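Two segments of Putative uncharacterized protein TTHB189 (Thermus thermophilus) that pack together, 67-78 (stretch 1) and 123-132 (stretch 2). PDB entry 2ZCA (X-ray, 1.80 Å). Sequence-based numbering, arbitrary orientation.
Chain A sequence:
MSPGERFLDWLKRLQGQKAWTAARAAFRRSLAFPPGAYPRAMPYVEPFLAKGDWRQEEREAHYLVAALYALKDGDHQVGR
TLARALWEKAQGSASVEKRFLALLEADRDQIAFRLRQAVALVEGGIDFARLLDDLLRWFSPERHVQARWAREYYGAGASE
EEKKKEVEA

Stretch 1 (67-78) ALYALKDGDHQV
Stretch 2 123-132: EGGIDFARLL

Stretch 1 ends a helix (67-71), turns through a type I' beta turn from Lys-72 to Asp-75, with Asp-73 and Gly-74 at positive phi (53/38 and 68/19), and runs out extended to Val-78. Stretch 2 comes in extended and enters a helix at Phe-128. The two helices run nearly antiparallel (155°), their axes 11.3 Å apart at closest approach, and the contact buries 639 Å² in total. CA atoms lie 4.8 Å apart for Asp-75 and Gly-125, 4.7 Å for Gln-77 and Ile-126, and 4.7 Å for Val-78 and Asp-127.

Glu-123 (-98/142) directs its CB away from stretch 1. At Gly-124 (76/-174), the backbone O accepts a hydrogen bond from Lys-72 NZ at 3.0 Å; the lysine reaches it with chi angles m, m, t, t. Gly-125 (-83/162) lies tight against stretch 1: a CB here would fall 2.3 Å from Asp-75 O and 2.7 Å from Gln-77 CG, so the absence of a side chain permits the close approach. Beside it, Asp-75 (chi1 t) accepts at OD1 from Gln-77 NE2 (2.7 Å), a bond within stretch 1, made with the glutamine at m, m and chi3 -46°.

Ile-126 (-137/171; p, t) turns its CB away and engages through its backbone. Its N gives a weak hydrogen bond to Asp-75 O (3.4 Å), while its O accepts a well-aligned one from Gln-77 N (2.9 Å, 167°) and a CA-H...O contact from His-76 CA (3.4 Å).

Asp-127 (-83/101; chi1 t) is the N-cap. Its OD1 accepts from Arg-130 N at 2.9 Å and, weakly, from Ala-129 N at 3.0 Å, satisfying amides of the first helical turn. The same OD1 receives a weak hydrogen bond from His-76 NE2 (3.2 Å), tying stretch 1 to the cap; the histidine has chi1 t and chi2 -101°.

Phe-128 (-76/-19; chi1 m, chi2 -76°) points toward stretch 1 and has 121 Å² covered, the largest share of any residue. Tyr-69 CA sits over one ring face, 3.9 Å from the centroid, and the Tyr-69 ring (chi1 t, chi2 -87°) turns its edge to the phenylalanine face, with centroids 5.5 Å apart and planes at 70°. Lys-72 CB approaches the ring edge, 3.9 Å from Phe-128 CZ, and Leu-68 CB lies 4.0 Å from Phe-128 CE1.

Ala-129 points its small CB toward stretch 1, 4.2 Å from His-76 NE2. One turn beyond Phe-128, Leu-131 (t, p) extends the apolar contact, its CD2 4.2 Å from CD1 of Leu-68 (m, t).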

# COMPACT_ATOMS: atom_id res chain seq x y z
N ALA A 67 -0.09 -6.18 -3.40
CA ALA A 67 -1.49 -6.56 -3.57
C ALA A 67 -2.34 -5.34 -3.92
O ALA A 67 -3.21 -5.41 -4.80
CB ALA A 67 -2.02 -7.21 -2.29
N LEU A 68 -2.10 -4.23 -3.24
CA LEU A 68 -2.87 -3.01 -3.51
C LEU A 68 -2.51 -2.42 -4.87
O LEU A 68 -3.35 -1.82 -5.54
CB LEU A 68 -2.64 -2.00 -2.38
CG LEU A 68 -3.14 -2.50 -1.02
CD1 LEU A 68 -2.70 -1.56 0.09
CD2 LEU A 68 -4.66 -2.63 -1.06
N TYR A 69 -1.26 -2.60 -5.26
CA TYR A 69 -0.78 -2.12 -6.56
C TYR A 69 -1.53 -2.88 -7.65
O TYR A 69 -1.99 -2.29 -8.63
CB TYR A 69 0.73 -2.35 -6.65
CG TYR A 69 1.38 -2.05 -7.99
CD1 TYR A 69 1.43 -3.02 -9.00
CD2 TYR A 69 1.99 -0.83 -8.22
CE1 TYR A 69 2.10 -2.77 -10.20
CE2 TYR A 69 2.66 -0.56 -9.42
CZ TYR A 69 2.71 -1.54 -10.40
OH TYR A 69 3.38 -1.27 -11.58
N ALA A 70 -1.68 -4.19 -7.46
CA ALA A 70 -2.39 -5.01 -8.43
C ALA A 70 -3.87 -4.64 -8.48
O ALA A 70 -4.47 -4.59 -9.56
CB ALA A 70 -2.23 -6.49 -8.07
N LEU A 71 -4.47 -4.38 -7.32
CA LEU A 71 -5.87 -4.00 -7.24
C LEU A 71 -6.14 -2.77 -8.12
O LEU A 71 -7.19 -2.67 -8.76
CB LEU A 71 -6.27 -3.69 -5.79
CG LEU A 71 -7.68 -3.15 -5.55
CD1 LEU A 71 -8.71 -4.21 -5.93
CD2 LEU A 71 -7.84 -2.75 -4.09
N LYS A 72 -5.18 -1.85 -8.13
CA LYS A 72 -5.29 -0.63 -8.91
C LYS A 72 -4.65 -0.79 -10.29
O LYS A 72 -4.41 0.19 -11.00
CB LYS A 72 -4.63 0.54 -8.16
CG LYS A 72 -5.47 1.07 -6.99
CD LYS A 72 -6.65 1.89 -7.50
CE LYS A 72 -7.53 2.39 -6.36
NZ LYS A 72 -8.65 3.25 -6.85
N ASP A 73 -4.37 -2.04 -10.65
CA ASP A 73 -3.77 -2.36 -11.94
C ASP A 73 -2.49 -1.57 -12.21
O ASP A 73 -2.22 -1.15 -13.33
CB ASP A 73 -4.79 -2.11 -13.06
CG ASP A 73 -4.48 -2.90 -14.31
OD1 ASP A 73 -4.30 -4.14 -14.20
OD2 ASP A 73 -4.42 -2.30 -15.41
N GLY A 74 -1.70 -1.37 -11.15
CA GLY A 74 -0.44 -0.65 -11.27
C GLY A 74 -0.52 0.83 -11.59
O GLY A 74 0.46 1.42 -12.04
N ASP A 75 -1.67 1.45 -11.34
CA ASP A 75 -1.82 2.87 -11.62
C ASP A 75 -1.15 3.73 -10.55
O ASP A 75 -1.81 4.25 -9.65
CB ASP A 75 -3.30 3.24 -11.76
CG ASP A 75 -3.49 4.69 -12.18
OD1 ASP A 75 -2.56 5.28 -12.77
OD2 ASP A 75 -4.59 5.24 -11.94
N HIS A 76 0.16 3.85 -10.65
CA HIS A 76 0.93 4.65 -9.70
C HIS A 76 0.92 6.12 -10.11
O HIS A 76 1.31 6.46 -11.23
CB HIS A 76 2.37 4.14 -9.62
CG HIS A 76 3.29 5.04 -8.86
ND1 HIS A 76 4.17 5.90 -9.49
CD2 HIS A 76 3.44 5.25 -7.53
CE1 HIS A 76 4.81 6.60 -8.58
NE2 HIS A 76 4.39 6.23 -7.38
N GLN A 77 0.44 6.97 -9.21
CA GLN A 77 0.38 8.41 -9.47
C GLN A 77 1.26 9.11 -8.44
O GLN A 77 0.83 9.36 -7.31
CB GLN A 77 -1.06 8.91 -9.34
CG GLN A 77 -2.04 8.33 -10.36
CD GLN A 77 -1.77 8.83 -11.77
OE1 GLN A 77 -1.56 10.02 -11.99
NE2 GLN A 77 -1.80 7.91 -12.73
N VAL A 78 2.48 9.43 -8.83
CA VAL A 78 3.41 10.10 -7.93
C VAL A 78 2.81 11.39 -7.39
O VAL A 78 2.25 12.19 -8.15
CB VAL A 78 4.76 10.41 -8.63
CG1 VAL A 78 4.51 11.25 -9.87
CG2 VAL A 78 5.69 11.14 -7.67
N GLU A 123 -10.90 6.75 -5.75
CA GLU A 123 -10.98 6.68 -7.20
C GLU A 123 -9.60 6.99 -7.77
O GLU A 123 -8.88 7.84 -7.24
CB GLU A 123 -11.98 7.71 -7.73
CG GLU A 123 -13.27 7.88 -6.91
CD GLU A 123 -14.21 6.69 -7.00
OE1 GLU A 123 -14.11 5.77 -6.16
OE2 GLU A 123 -15.05 6.67 -7.93
N GLY A 124 -9.22 6.28 -8.82
CA GLY A 124 -7.94 6.53 -9.46
C GLY A 124 -6.68 6.01 -8.78
O GLY A 124 -6.74 5.31 -7.77
N GLY A 125 -5.54 6.40 -9.35
CA GLY A 125 -4.26 5.96 -8.83
C GLY A 125 -3.71 6.75 -7.66
O GLY A 125 -4.12 7.88 -7.39
N ILE A 126 -2.76 6.13 -6.96
CA ILE A 126 -2.11 6.75 -5.81
C ILE A 126 -0.61 6.49 -5.86
O ILE A 126 -0.13 5.71 -6.70
CB ILE A 126 -2.67 6.18 -4.49
CG1 ILE A 126 -2.44 4.67 -4.42
CG2 ILE A 126 -4.15 6.50 -4.38
CD1 ILE A 126 -2.81 4.06 -3.07
N ASP A 127 0.13 7.15 -4.98
CA ASP A 127 1.58 7.01 -4.91
C ASP A 127 1.94 5.77 -4.10
O ASP A 127 1.91 5.80 -2.87
CB ASP A 127 2.20 8.25 -4.25
CG ASP A 127 3.71 8.32 -4.41
OD1 ASP A 127 4.38 7.28 -4.32
OD2 ASP A 127 4.24 9.44 -4.61
N PHE A 128 2.27 4.68 -4.80
CA PHE A 128 2.61 3.43 -4.13
C PHE A 128 4.00 3.41 -3.52
O PHE A 128 4.29 2.59 -2.65
CB PHE A 128 2.43 2.27 -5.12
CG PHE A 128 0.99 1.92 -5.36
CD1 PHE A 128 0.27 1.21 -4.40
CD2 PHE A 128 0.34 2.33 -6.51
CE1 PHE A 128 -1.09 0.92 -4.59
CE2 PHE A 128 -1.01 2.04 -6.72
CZ PHE A 128 -1.73 1.34 -5.75
N ALA A 129 4.87 4.31 -3.97
CA ALA A 129 6.21 4.40 -3.42
C ALA A 129 6.09 4.98 -2.02
O ALA A 129 6.64 4.44 -1.06
CB ALA A 129 7.08 5.29 -4.30
N ARG A 130 5.36 6.09 -1.90
CA ARG A 130 5.17 6.71 -0.59
C ARG A 130 4.33 5.80 0.30
O ARG A 130 4.51 5.76 1.51
CB ARG A 130 4.48 8.08 -0.74
CG ARG A 130 4.23 8.81 0.59
CD ARG A 130 5.49 8.89 1.47
NE ARG A 130 6.56 9.71 0.89
CZ ARG A 130 6.65 11.03 1.02
NH1 ARG A 130 5.74 11.71 1.71
NH2 ARG A 130 7.67 11.67 0.47
N LEU A 131 3.41 5.06 -0.30
CA LEU A 131 2.58 4.16 0.49
C LEU A 131 3.45 3.13 1.23
O LEU A 131 3.25 2.88 2.41
CB LEU A 131 1.55 3.44 -0.39
CG LEU A 131 0.60 2.51 0.38
CD1 LEU A 131 -0.12 3.30 1.47
CD2 LEU A 131 -0.40 1.88 -0.58
N LEU A 132 4.42 2.54 0.53
CA LEU A 132 5.28 1.55 1.17
C LEU A 132 6.20 2.21 2.20
O LEU A 132 6.35 1.71 3.31
CB LEU A 132 6.13 0.79 0.15
CG LEU A 132 7.12 -0.20 0.76
CD1 LEU A 132 6.36 -1.23 1.59
CD2 LEU A 132 7.93 -0.88 -0.33